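Local coordinates for protein glycosyl hydrolase family 88 (PDB 3WIW) that removes unsaturated glucuronyl residues from oligosaccharides, with specificity for heparin-derived substrates, at residues Asp113-Gly118 against Ile173-Asn178; Asn143-Leu148 against Leu179-Trp184; Thr75-Gly80 against Leu121-Gly126. One frame throughout, in Å; residues are numbered along the deposited sequence.

Overall arrangement
All three contacts are buried in one alpha6/alpha6-barrel, and none is a surface contact. Contacts 1 and 3 lie about 10 and 11 Å from the chain centre, contact 2 farther out at about 16 Å, measured centre to centre. Helix 175-188 serves contacts 1 and 2, and helix 117-132 serves contacts 1 and 3. Contact 1, at the predicted catalytic pair, is polar: an asparagine amide works between a carboxylate and a helix start. Contact 2 is made of leucine, alanine and tyrosine surfaces, while contact 3 relies on glycines, a proline and a sulfur beside a ring. L148 of contact 2 packs on H115 of contact 1, and Y181 meets Y122 of 121-126.

Contact 1. Residues Asp113-Gly118 against Ile173-Asn178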
ATOM      1  N   ASP A 113      -2.084  16.325  10.693  1.00 13.09           N
ATOM      2  CA  ASP A 113      -0.712  16.064  11.154  1.00 13.88           C
ATOM      3  C   ASP A 113       0.046  14.945  10.446  1.00 12.69           C
ATOM      4  O   ASP A 113       1.126  14.546  10.896  1.00 15.16           O
ATOM      5  CB  ASP A 113      -0.681  15.835  12.665  1.00 16.37           C
ATOM      6  CG  ASP A 113      -1.398  14.551  13.101  1.00 19.50           C
ATOM      7  OD1 ASP A 113      -2.012  13.845  12.265  1.00 19.25           O
ATOM      8  OD2 ASP A 113      -1.344  14.247  14.320  1.00 23.96           O
ATOM      9  N   THR A 114      -0.485  14.449   9.332  1.00 11.10           N
ATOM     10  CA  THR A 114       0.141  13.292   8.693  1.00 11.32           C
ATOM     11  C   THR A 114      -0.062  13.176   7.178  1.00 10.34           C
ATOM     12  O   THR A 114      -1.125  13.532   6.634  1.00 10.57           O
ATOM     13  CB  THR A 114      -0.349  11.979   9.348  1.00 11.70           C
ATOM     14  OG1 THR A 114       0.338  10.858   8.762  1.00 11.50           O
ATOM     15  CG2 THR A 114      -1.871  11.788   9.194  1.00 13.19           C
ATOM     16  N   HIS A 115       0.951  12.654   6.498  1.00  8.82           N
ATOM     17  CA  HIS A 115       0.806  12.339   5.080  1.00  9.36           C
ATOM     18  C   HIS A 115      -0.120  11.161   4.815  1.00  8.61           C
ATOM     19  O   HIS A 115      -0.541  10.971   3.671  1.00  9.92           O
ATOM     20  CB  HIS A 115       2.166  12.018   4.455  1.00  9.61           C
ATOM     21  CG  HIS A 115       2.769  10.727   4.915  1.00  9.61           C
ATOM     22  ND1 HIS A 115       3.259   9.794   4.033  1.00  9.98           N
ATOM     23  CD2 HIS A 115       2.986  10.232   6.159  1.00  9.83           C
ATOM     24  CE1 HIS A 115       3.739   8.762   4.712  1.00  9.99           C
ATOM     25  NE2 HIS A 115       3.608   9.011   6.006  1.00 10.55           N
ATOM     26  N   ASP A 116      -0.483  10.405   5.859  1.00  9.27           N
ATOM     27  CA  ASP A 116      -1.164   9.112   5.676  1.00  9.57           C
ATOM     28  C   ASP A 116      -2.656   9.226   5.340  1.00  9.62           C
ATOM     29  O   ASP A 116      -3.370   8.219   5.314  1.00  9.69           O
ATOM     30  CB  ASP A 116      -0.943   8.189   6.884  1.00  9.45           C
ATOM     31  CG  ASP A 116       0.447   7.606   6.921  1.00 10.06           C
ATOM     32  OD1 ASP A 116       0.995   7.326   5.834  1.00 11.18           O
ATOM     33  OD2 ASP A 116       0.986   7.424   8.042  1.00 11.01           O
ATOM     34  N   LEU A 117      -3.125  10.429   5.021  1.00  9.86           N
ATOM     35  CA  LEU A 117      -4.502  10.626   4.581  1.00 10.40           C
ATOM     36  C   LEU A 117      -4.834   9.829   3.318  1.00  9.30           C
ATOM     37  O   LEU A 117      -5.989   9.478   3.090  1.00 10.36           O
ATOM     38  CB  LEU A 117      -4.771  12.099   4.317  1.00 10.86           C
ATOM     39  CG  LEU A 117      -4.614  12.970   5.566  1.00 11.56           C
ATOM     40  CD1 LEU A 117      -4.782  14.442   5.176  1.00 12.51           C
ATOM     41  CD2 LEU A 117      -5.611  12.567   6.667  1.00 12.44           C
ATOM     42  N   GLY A 118      -3.842   9.539   2.477  1.00  9.05           N
ATOM     43  CA  GLY A 118      -4.088   8.685   1.330  1.00  9.46           C
ATOM     44  C   GLY A 118      -4.456   7.259   1.761  1.00  9.55           C
ATOM     45  O   GLY A 118      -5.493   6.700   1.343  1.00 10.55           O
ATOM     46  N   ILE A 173       9.671   6.994   2.318  1.00  8.40           N
ATOM     47  CA  ILE A 173       9.381   6.406   1.023  1.00  8.50           C
ATOM     48  C   ILE A 173       7.872   6.076   0.901  1.00  8.64           C
ATOM     49  O   ILE A 173       7.286   6.180  -0.200  1.00  9.64           O
ATOM     50  CB  ILE A 173      10.293   5.168   0.770  1.00  9.21           C
ATOM     51  CG1 ILE A 173      10.254   4.753  -0.697  1.00 10.11           C
ATOM     52  CG2 ILE A 173       9.894   3.968   1.660  1.00  9.56           C
ATOM     53  CD1 ILE A 173      10.993   5.713  -1.650  1.00 11.29           C
ATOM     54  N   ASP A 174       7.250   5.681   2.021  1.00  8.86           N
ATOM     55  CA  ASP A 174       5.823   5.319   2.039  1.00  8.69           C
ATOM     56  C   ASP A 174       4.943   6.480   1.533  1.00  8.62           C
ATOM     57  O   ASP A 174       3.826   6.258   1.056  1.00  9.17           O
ATOM     58  CB  ASP A 174       5.334   4.942   3.446  1.00  8.78           C
ATOM     59  CG  ASP A 174       6.367   4.201   4.312  1.00  9.60           C
ATOM     60  OD1 ASP A 174       7.569   4.556   4.343  1.00  9.67           O
ATOM     61  OD2 ASP A 174       5.920   3.308   5.059  1.00 10.34           O
ATOM     62  N   ASN A 175       5.434   7.714   1.665  1.00  8.49           N
ATOM     63  CA  ASN A 175       4.689   8.919   1.277  1.00  8.67           C
ATOM     64  C   ASN A 175       4.364   8.883  -0.231  1.00  8.37           C
ATOM     65  O   ASN A 175       3.387   9.515  -0.652  1.00  9.52           O
ATOM     66  CB  ASN A 175       5.505  10.161   1.681  1.00  9.38           C
ATOM     67  CG  ASN A 175       4.685  11.453   1.885  1.00  9.27           C
ATOM     68  OD1 ASN A 175       5.016  12.235   2.799  1.00  9.93           O
ATOM     69  ND2 ASN A 175       3.668  11.704   1.051  1.00  9.75           N
ATOM     70  N   LEU A 176       5.143   8.154  -1.041  1.00  8.36           N
ATOM     71  CA  LEU A 176       4.771   8.000  -2.460  1.00  8.46           C
ATOM     72  C   LEU A 176       3.342   7.476  -2.616  1.00  8.16           C
ATOM     73  O   LEU A 176       2.631   7.846  -3.558  1.00  9.94           O
ATOM     74  CB  LEU A 176       5.742   7.091  -3.221  1.00  9.73           C
ATOM     75  CG  LEU A 176       7.142   7.676  -3.428  1.00  9.95           C
ATOM     76  CD1 LEU A 176       8.085   6.530  -3.788  1.00 10.78           C
ATOM     77  CD2 LEU A 176       7.142   8.756  -4.516  1.00 11.70           C
ATOM     78  N   MET A 177       2.930   6.568  -1.733  1.00  8.27           N
ATOM     79  CA  MET A 177       1.617   5.933  -1.877  1.00  7.97           C
ATOM     80  C   MET A 177       0.512   6.948  -1.680  1.00  8.59           C
ATOM     81  O   MET A 177      -0.542   6.848  -2.313  1.00  9.82           O
ATOM     82  CB  MET A 177       1.479   4.793  -0.870  1.00  8.21           C
ATOM     83  CG  MET A 177       2.531   3.699  -1.054  1.00  8.45           C
ATOM     84  SD  MET A 177       2.367   2.798  -2.605  1.00  9.36           S
ATOM     85  CE  MET A 177       0.798   1.969  -2.293  1.00  9.12           C
ATOM     86  N   ASN A 178       0.749   7.906  -0.782  1.00  8.65           N
ATOM     87  CA  ASN A 178      -0.220   8.945  -0.465  1.00  8.19           C
ATOM     88  C   ASN A 178      -0.401   9.972  -1.582  1.00  9.17           C
ATOM     89  O   ASN A 178      -1.324  10.759  -1.544  1.00  9.99           O
ATOM     90  CB  ASN A 178       0.167   9.573   0.868  1.00  8.72           C
ATOM     91  CG  ASN A 178      -0.096   8.640   2.017  1.00  9.30           C
ATOM     92  OD1 ASN A 178      -1.221   8.180   2.194  1.00  9.64           O
ATOM     93  ND2 ASN A 178       0.939   8.331   2.802  1.00 10.44           N
TER
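The predicted active site of this family 88 hydrolase is built here, where the start of helix 117-132 meets residues 173-178, which lead into helix 175-188. D116, the probable nucleophile, sits at the N-cap position. OG1 of T114 holds its backbone N at 3.1 Å in an ST turn. N178 reaches across with CG beside its own backbone N (chi1 -72°). Its ND2 donates to OD1 of D116 at 3.2 Å, using the anti lone pair of that oxygen and bending to 148° at the hydrogen. OD1, at the other end of the amide, accepts from the backbone N of F119, so its rotation is set. OD1 of D116 also hydrogen-bonds a bound EPE molecule, probably from the crystallisation liquor. An alanine in place of N178, without ND2 and OD1, would probably leave the D116 carboxylate less firmly placed and the F119 amide without this acceptor. H115, its CG in the crowded place between backbone N and carbonyl carbon (chi1 69°), sets its ring beside N175 and N178, at about a right angle to the N178 amide. CE1 lies 3.6 Å from CA of N175, and OD1 of D116 3.1 Å above one face, toward the rim. At G118, CA to CA 4.3 Å from N178, any side chain would run into the amide oxygen. D174, the predicted proton donor, is turned to H218 and weakly to W250, its OD2 6.4 Å from OD1 of D116. Two acids, one at the N-cap of helix 117-132 and one on the segment leading into helix 175-188, are characteristic of the family 88 active site.

Contact 2. Residues Asn143-Leu148 against Leu179-Trp184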
ATOM      1  N   ASN A 143     -12.152  17.607   1.693  1.00 13.00           N
ATOM      2  CA  ASN A 143     -11.523  18.177   2.885  1.00 12.61           C
ATOM      3  C   ASN A 143     -10.177  17.508   3.174  1.00 12.33           C
ATOM      4  O   ASN A 143      -9.204  18.185   3.494  1.00 13.00           O
ATOM      5  CB  ASN A 143     -12.438  18.070   4.104  1.00 13.97           C
ATOM      6  CG  ASN A 143     -13.573  19.060   4.064  1.00 16.67           C
ATOM      7  OD1 ASN A 143     -13.485  20.102   3.410  1.00 19.46           O
ATOM      8  ND2 ASN A 143     -14.657  18.733   4.746  1.00 18.57           N
ATOM      9  N   GLY A 144     -10.114  16.177   3.062  1.00 11.04           N
ATOM     10  CA  GLY A 144      -8.876  15.446   3.299  1.00 11.56           C
ATOM     11  C   GLY A 144      -7.794  15.870   2.330  1.00 10.92           C
ATOM     12  O   GLY A 144      -6.626  15.998   2.705  1.00 11.68           O
ATOM     13  N   ALA A 145      -8.158  16.051   1.067  1.00 11.10           N
ATOM     14  CA  ALA A 145      -7.152  16.405   0.085  1.00 10.99           C
ATOM     15  C   ALA A 145      -6.533  17.771   0.361  1.00 12.19           C
ATOM     16  O   ALA A 145      -5.329  17.952   0.186  1.00 10.98           O
ATOM     17  CB  ALA A 145      -7.715  16.337  -1.324  1.00 12.83           C
ATOM     18  N   ALA A 146      -7.341  18.724   0.802  1.00 12.64           N
ATOM     19  CA  ALA A 146      -6.804  20.038   1.132  1.00 12.29           C
ATOM     20  C   ALA A 146      -5.817  19.915   2.284  1.00 12.46           C
ATOM     21  O   ALA A 146      -4.765  20.559   2.281  1.00 13.63           O
ATOM     22  CB  ALA A 146      -7.928  21.008   1.489  1.00 13.35           C
ATOM     23  N   ASN A 147      -6.129  19.067   3.262  1.00 12.32           N
ATOM     24  CA  ASN A 147      -5.224  18.874   4.401  1.00 12.33           C
ATOM     25  C   ASN A 147      -3.923  18.178   4.021  1.00 11.44           C
ATOM     26  O   ASN A 147      -2.859  18.480   4.568  1.00 12.33           O
ATOM     27  CB  ASN A 147      -5.932  18.116   5.526  1.00 12.88           C
ATOM     28  CG  ASN A 147      -6.919  19.002   6.276  1.00 13.66           C
ATOM     29  OD1 ASN A 147      -6.708  20.219   6.402  1.00 16.87           O
ATOM     30  ND2 ASN A 147      -8.007  18.408   6.756  1.00 14.48           N
ATOM     31  N   LEU A 148      -4.004  17.262   3.062  1.00 10.72           N
ATOM     32  CA  LEU A 148      -2.807  16.595   2.587  1.00 10.94           C
ATOM     33  C   LEU A 148      -1.926  17.583   1.816  1.00 11.21           C
ATOM     34  O   LEU A 148      -0.707  17.674   2.041  1.00 11.37           O
ATOM     35  CB  LEU A 148      -3.174  15.396   1.727  1.00 11.19           C
ATOM     36  CG  LEU A 148      -1.979  14.589   1.207  1.00 11.88           C
ATOM     37  CD1 LEU A 148      -1.056  14.146   2.346  1.00 12.78           C
ATOM     38  CD2 LEU A 148      -2.487  13.372   0.436  1.00 12.79           C
ATOM     39  N   LEU A 179       0.478   9.967  -2.581  1.00  9.75           N
ATOM     40  CA  LEU A 179       0.327  10.849  -3.740  1.00  9.79           C
ATOM     41  C   LEU A 179      -0.890  10.516  -4.595  1.00  9.81           C
ATOM     42  O   LEU A 179      -1.448  11.411  -5.231  1.00 10.30           O
ATOM     43  CB  LEU A 179       1.584  10.838  -4.604  1.00 10.11           C
ATOM     44  CG  LEU A 179       2.880  11.194  -3.884  1.00 10.24           C
ATOM     45  CD1 LEU A 179       4.007  11.223  -4.902  1.00 10.80           C
ATOM     46  CD2 LEU A 179       2.765  12.495  -3.091  1.00 11.62           C
ATOM     47  N   GLU A 180      -1.317   9.248  -4.590  1.00  9.06           N
ATOM     48  CA  GLU A 180      -2.412   8.827  -5.468  1.00  9.75           C
ATOM     49  C   GLU A 180      -3.664   9.678  -5.174  1.00  9.89           C
ATOM     50  O   GLU A 180      -4.363  10.147  -6.085  1.00 10.55           O
ATOM     51  CB  GLU A 180      -2.705   7.334  -5.300  1.00  9.47           C
ATOM     52  CG  GLU A 180      -3.671   6.865  -6.388  1.00 11.04           C
ATOM     53  CD  GLU A 180      -4.006   5.402  -6.323  1.00 12.10           C
ATOM     54  OE1 GLU A 180      -4.962   4.979  -7.004  1.00 13.85           O
ATOM     55  OE2 GLU A 180      -3.281   4.658  -5.651  1.00 12.40           O
ATOM     56  N   TYR A 181      -3.929   9.863  -3.885  1.00 10.08           N
ATOM     57  CA  TYR A 181      -5.023  10.697  -3.410  1.00  9.96           C
ATOM     58  C   TYR A 181      -4.969  12.093  -4.031  1.00 10.01           C
ATOM     59  O   TYR A 181      -5.989  12.594  -4.546  1.00 10.77           O
ATOM     60  CB  TYR A 181      -4.923  10.787  -1.900  1.00 10.11           C
ATOM     61  CG  TYR A 181      -6.095  11.446  -1.169  1.00  9.81           C
ATOM     62  CD1 TYR A 181      -7.306  11.789  -1.793  1.00 10.84           C
ATOM     63  CD2 TYR A 181      -5.967  11.698   0.206  1.00 10.21           C
ATOM     64  CE1 TYR A 181      -8.347  12.370  -1.037  1.00 11.07           C
ATOM     65  CE2 TYR A 181      -6.970  12.247   0.953  1.00 11.63           C
ATOM     66  CZ  TYR A 181      -8.158  12.590   0.341  1.00 11.12           C
ATOM     67  OH  TYR A 181      -9.144  13.127   1.128  1.00 12.08           O
ATOM     68  N   LEU A 182      -3.797  12.727  -4.040  1.00 10.53           N
ATOM     69  CA  LEU A 182      -3.680  14.078  -4.585  1.00 12.16           C
ATOM     70  C   LEU A 182      -3.769  14.113  -6.102  1.00 11.07           C
ATOM     71  O   LEU A 182      -4.292  15.092  -6.641  1.00 12.12           O
ATOM     72  CB  LEU A 182      -2.386  14.742  -4.142  1.00 14.01           C
ATOM     73  CG  LEU A 182      -2.312  15.297  -2.732  1.00 17.06           C
ATOM     74  CD1 LEU A 182      -1.004  16.055  -2.555  1.00 18.55           C
ATOM     75  CD2 LEU A 182      -3.500  16.200  -2.463  1.00 17.69           C
ATOM     76  N   TYR A 183      -3.203  13.134  -6.808  1.00 11.71           N
ATOM     77  CA  TYR A 183      -3.392  13.125  -8.263  1.00 11.93           C
ATOM     78  C   TYR A 183      -4.879  13.084  -8.605  1.00 12.50           C
ATOM     79  O   TYR A 183      -5.369  13.845  -9.451  1.00 14.32           O
ATOM     80  CB  TYR A 183      -2.717  11.929  -8.914  1.00 12.30           C
ATOM     81  CG  TYR A 183      -1.200  11.888  -8.883  1.00 11.21           C
ATOM     82  CD1 TYR A 183      -0.421  12.952  -9.337  1.00 11.92           C
ATOM     83  CD2 TYR A 183      -0.539  10.728  -8.463  1.00 11.47           C
ATOM     84  CE1 TYR A 183       0.963  12.863  -9.328  1.00 12.62           C
ATOM     85  CE2 TYR A 183       0.841  10.645  -8.450  1.00 12.26           C
ATOM     86  CZ  TYR A 183       1.585  11.707  -8.890  1.00 12.59           C
ATOM     87  OH  TYR A 183       2.960  11.619  -8.895  1.00 13.14           O
ATOM     88  N   TRP A 184      -5.610  12.213  -7.921  1.00 11.63           N
ATOM     89  CA  TRP A 184      -7.039  12.060  -8.143  1.00 12.10           C
ATOM     90  C   TRP A 184      -7.773  13.347  -7.777  1.00 11.60           C
ATOM     91  O   TRP A 184      -8.586  13.849  -8.546  1.00 13.78           O
ATOM     92  CB  TRP A 184      -7.598  10.878  -7.321  1.00 12.88           C
ATOM     93  CG  TRP A 184      -9.092  10.868  -7.331  1.00 13.73           C
ATOM     94  CD1 TRP A 184      -9.904  10.357  -8.305  1.00 15.41           C
ATOM     95  CD2 TRP A 184      -9.959  11.479  -6.354  1.00 13.53           C
ATOM     96  NE1 TRP A 184     -11.222  10.597  -7.975  1.00 16.37           N
ATOM     97  CE2 TRP A 184     -11.282  11.280  -6.786  1.00 15.15           C
ATOM     98  CE3 TRP A 184      -9.737  12.139  -5.138  1.00 14.02           C
ATOM     99  CZ2 TRP A 184     -12.394  11.729  -6.048  1.00 15.17           C
ATOM    100  CZ3 TRP A 184     -10.840  12.597  -4.401  1.00 14.93           C
ATOM    101  CH2 TRP A 184     -12.149  12.392  -4.866  1.00 15.33           C
TER
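The local axes of 143-148 and 179-184, on helices 138-150 and 175-188, cross at -116° and approach to 9.9 Å, and the backbones draw nearest at A145 and L182, CA to CA 6.3 Å. They are successive helices of the alpha6/alpha6-barrel, and the contact between them is almost wholly apolar. Y181 carries one half of it. With CG anti to its backbone N (chi1 -171°), the ring extends from its own helix and lays its far end against the backbone of the other. CE1 rests 4.0 Å from CB of A145, and OH comes to 3.2 Å from CA of G144. A side chain at that glycine would strike the hydroxyl, so its absence is what lets the phenol come so near. The hydroxyl is nevertheless satisfied: it is hydrogen-bonded to the backbone O of L141, one turn back in helix 138-150, which fixes the tip of the ring. The backbone N of A145 lies close by, but its angle is too poor for a bond. L148 makes the other half. Its CG is also anti to the backbone N (chi1 -178°), which sends CD2 into the angle between Y181 and L182, obliquely to both. On one flank CD2 meets CD2 of the Y181 ring at 3.9 Å. L117 of helix 117-132 touches L148 as well, and I159 of strand 158-159 touches L182. L182 completes the contact from its own helix: CD2 lies 3.7 Å from the carbonyl O of A145, and CG sits 3.7 Å from CD2 of L148.

Contact 3. Residues Thr75-Gly80 against Leu121-Gly126; sequences TGFFPG and LYCSYG
F77 and C123 both place their first side-chain atom beside the backbone N, anti to the carbonyl carbon (chi1 -69° and -62°), and so their ends converge although the CB of F77 sets off away from the other helix. The segments lie on helices 77-89 and 117-132 of the alpha6/alpha6-barrel, and the meeting of these ends is a cysteine sulfur-aromatic contact. SG of C123 lies 4.8 Å from the centroid of the F77 ring and 50° off its normal, an oblique approach, with CE1 the ring atom closest to it at 3.9 Å. The same ring meets F119 and packs edge-to-face with Y379, so the sulfur adds to an aromatic cluster near the predicted substrate-binding W250. Next to this pair the backbones themselves come together: CA of G80 is 4.7 Å from CA of S124. S124 turns its OG into the crowded position between backbone N and carbonyl carbon, where it is hydrogen-bonded to the carbonyl of M120 in its own helix. What it offers residues 75-80 is therefore CB, which touches CG of the P79 ring at 3.9 Å and the carbonyl O of G76 at 3.8 Å. That carbonyl also accepts a backbone bond from N of G80. Helix 117-132 has a wider, pi-type turn here, with the backbone N of G126 bonded to O of L121 at 3.0 Å. The carbonyl of C123 has N127 ND2 as its hydrogen-bond donor, yet it also faces helix 77-89. Because G80 lacks a side chain, which would have collided with that oxygen, its CA can approach O of C123 to 3.1 Å.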
ATOM      1  N   THR A  75      -6.088   2.536   9.462  1.00  8.94           N
ATOM      2  CA  THR A  75      -7.505   2.350   9.725  1.00 10.12           C
ATOM      3  C   THR A  75      -8.362   2.250   8.442  1.00  9.50           C
ATOM      4  O   THR A  75      -9.440   1.643   8.446  1.00 10.66           O
ATOM      5  CB  THR A  75      -8.013   3.452  10.671  1.00  9.80           C
ATOM      6  OG1 THR A  75      -9.262   3.048  11.233  1.00 10.74           O
ATOM      7  CG2 THR A  75      -8.177   4.786   9.946  1.00 11.61           C
ATOM      8  N   GLY A  76      -7.906   2.860   7.354  1.00  9.89           N
ATOM      9  CA  GLY A  76      -8.646   2.834   6.106  1.00 10.73           C
ATOM     10  C   GLY A  76      -8.549   1.542   5.326  1.00  9.42           C
ATOM     11  O   GLY A  76      -9.352   1.340   4.402  1.00  9.59           O
ATOM     12  N   PHE A  77      -7.582   0.667   5.640  1.00  8.88           N
ATOM     13  CA  PHE A  77      -7.376  -0.518   4.815  1.00  9.46           C
ATOM     14  C   PHE A  77      -8.530  -1.516   4.852  1.00  9.23           C
ATOM     15  O   PHE A  77      -8.931  -2.007   3.811  1.00 10.61           O
ATOM     16  CB  PHE A  77      -6.063  -1.224   5.163  1.00  8.74           C
ATOM     17  CG  PHE A  77      -4.849  -0.427   4.764  1.00  8.21           C
ATOM     18  CD1 PHE A  77      -4.573  -0.184   3.411  1.00  8.91           C
ATOM     19  CD2 PHE A  77      -3.984   0.074   5.730  1.00  9.13           C
ATOM     20  CE1 PHE A  77      -3.436   0.519   3.017  1.00  9.12           C
ATOM     21  CE2 PHE A  77      -2.848   0.800   5.355  1.00  9.09           C
ATOM     22  CZ  PHE A  77      -2.578   1.038   3.995  1.00  9.89           C
ATOM     23  N   PHE A  78      -9.073  -1.826   6.029  1.00  9.39           N
ATOM     24  CA  PHE A  78     -10.164  -2.802   6.119  1.00  9.98           C
ATOM     25  C   PHE A  78     -11.405  -2.391   5.294  1.00  9.60           C
ATOM     26  O   PHE A  78     -11.866  -3.188   4.478  1.00 10.34           O
ATOM     27  CB  PHE A  78     -10.518  -3.108   7.557  1.00 10.54           C
ATOM     28  CG  PHE A  78     -11.612  -4.118   7.695  1.00 10.93           C
ATOM     29  CD1 PHE A  78     -11.417  -5.441   7.291  1.00 11.66           C
ATOM     30  CD2 PHE A  78     -12.837  -3.755   8.223  1.00 11.05           C
ATOM     31  CE1 PHE A  78     -12.427  -6.375   7.420  1.00 11.10           C
ATOM     32  CE2 PHE A  78     -13.859  -4.677   8.360  1.00 12.00           C
ATOM     33  CZ  PHE A  78     -13.661  -5.998   7.961  1.00 11.09           C
ATOM     34  N   PRO A  79     -11.909  -1.140   5.437  1.00 10.31           N
ATOM     35  CA  PRO A  79     -13.027  -0.797   4.542  1.00 11.95           C
ATOM     36  C   PRO A  79     -12.622  -0.872   3.060  1.00 10.50           C
ATOM     37  O   PRO A  79     -13.418  -1.310   2.234  1.00 11.00           O
ATOM     38  CB  PRO A  79     -13.431   0.618   4.963  1.00 13.09           C
ATOM     39  CG  PRO A  79     -12.376   1.097   5.910  1.00 13.23           C
ATOM     40  CD  PRO A  79     -11.671  -0.119   6.469  1.00 10.45           C
ATOM     41  N   GLY A  80     -11.394  -0.498   2.722  1.00 10.35           N
ATOM     42  CA  GLY A  80     -10.926  -0.644   1.357  1.00 11.35           C
ATOM     43  C   GLY A  80     -10.960  -2.081   0.879  1.00 10.37           C
ATOM     44  O   GLY A  80     -11.352  -2.368  -0.258  1.00 11.03           O
ATOM     45  N   LEU A 121      -8.002   7.826   4.121  1.00  9.88           N
ATOM     46  CA  LEU A 121      -9.220   8.258   3.418  1.00 10.41           C
ATOM     47  C   LEU A 121      -9.295   7.764   1.988  1.00  9.94           C
ATOM     48  O   LEU A 121     -10.358   7.384   1.525  1.00 10.95           O
ATOM     49  CB  LEU A 121      -9.320   9.777   3.389  1.00 11.44           C
ATOM     50  CG  LEU A 121      -9.736  10.428   4.695  1.00 12.94           C
ATOM     51  CD1 LEU A 121      -9.539  11.940   4.616  1.00 13.76           C
ATOM     52  CD2 LEU A 121     -11.204  10.146   4.962  1.00 14.37           C
ATOM     53  N   TYR A 122      -8.195   7.810   1.244  1.00  9.41           N
ATOM     54  CA  TYR A 122      -8.326   7.419  -0.153  1.00  9.59           C
ATOM     55  C   TYR A 122      -8.574   5.902  -0.316  1.00  9.24           C
ATOM     56  O   TYR A 122      -9.340   5.488  -1.195  1.00 10.97           O
ATOM     57  CB  TYR A 122      -7.154   7.922  -0.997  1.00  9.64           C
ATOM     58  CG  TYR A 122      -7.446   7.871  -2.482  1.00 10.27           C
ATOM     59  CD1 TYR A 122      -8.435   8.683  -3.040  1.00 10.85           C
ATOM     60  CD2 TYR A 122      -6.739   7.009  -3.323  1.00 10.44           C
ATOM     61  CE1 TYR A 122      -8.709   8.630  -4.407  1.00 11.71           C
ATOM     62  CE2 TYR A 122      -7.007   6.926  -4.685  1.00 10.34           C
ATOM     63  CZ  TYR A 122      -7.989   7.770  -5.225  1.00 11.80           C
ATOM     64  OH  TYR A 122      -8.282   7.735  -6.582  1.00 14.06           O
ATOM     65  N   CYS A 123      -7.974   5.049   0.525  1.00  9.70           N
ATOM     66  CA  CYS A 123      -8.303   3.626   0.480  1.00 10.40           C
ATOM     67  C   CYS A 123      -9.730   3.307   0.890  1.00 10.36           C
ATOM     68  O   CYS A 123     -10.261   2.281   0.487  1.00 10.76           O
ATOM     69  CB  CYS A 123      -7.341   2.797   1.344  1.00 10.44           C
ATOM     70  SG  CYS A 123      -5.611   2.872   0.828  1.00 11.20           S
ATOM     71  N   SER A 124     -10.344   4.175   1.689  1.00  9.90           N
ATOM     72  CA  SER A 124     -11.680   3.894   2.199  1.00  9.89           C
ATOM     73  C   SER A 124     -12.716   4.668   1.394  1.00  9.95           C
ATOM     74  O   SER A 124     -13.342   4.114   0.478  1.00 11.20           O
ATOM     75  CB  SER A 124     -11.737   4.194   3.710  1.00 10.44           C
ATOM     76  OG  SER A 124     -11.356   5.529   3.977  1.00 11.34           O
ATOM     77  N   TYR A 125     -12.846   5.960   1.696  1.00 10.36           N
ATOM     78  CA  TYR A 125     -13.729   6.861   0.955  1.00 10.69           C
ATOM     79  C   TYR A 125     -13.393   6.912  -0.533  1.00 10.88           C
ATOM     80  O   TYR A 125     -14.302   7.013  -1.358  1.00 11.23           O
ATOM     81  CB  TYR A 125     -13.664   8.291   1.508  1.00 11.79           C
ATOM     82  CG  TYR A 125     -14.497   8.513   2.742  1.00 11.78           C
ATOM     83  CD1 TYR A 125     -14.063   8.075   3.991  1.00 12.25           C
ATOM     84  CD2 TYR A 125     -15.739   9.145   2.665  1.00 13.05           C
ATOM     85  CE1 TYR A 125     -14.833   8.265   5.117  1.00 13.26           C
ATOM     86  CE2 TYR A 125     -16.507   9.342   3.793  1.00 13.86           C
ATOM     87  CZ  TYR A 125     -16.051   8.914   5.017  1.00 12.89           C
ATOM     88  OH  TYR A 125     -16.831   9.115   6.142  1.00 13.77           O
ATOM     89  N   GLY A 126     -12.107   6.867  -0.893  1.00 10.85           N
ATOM     90  CA  GLY A 126     -11.745   6.967  -2.304  1.00 12.25           C
ATOM     91  C   GLY A 126     -12.303   5.805  -3.112  1.00 11.38           C
ATOM     92  O   GLY A 126     -12.932   5.993  -4.171  1.00 12.32           O
TER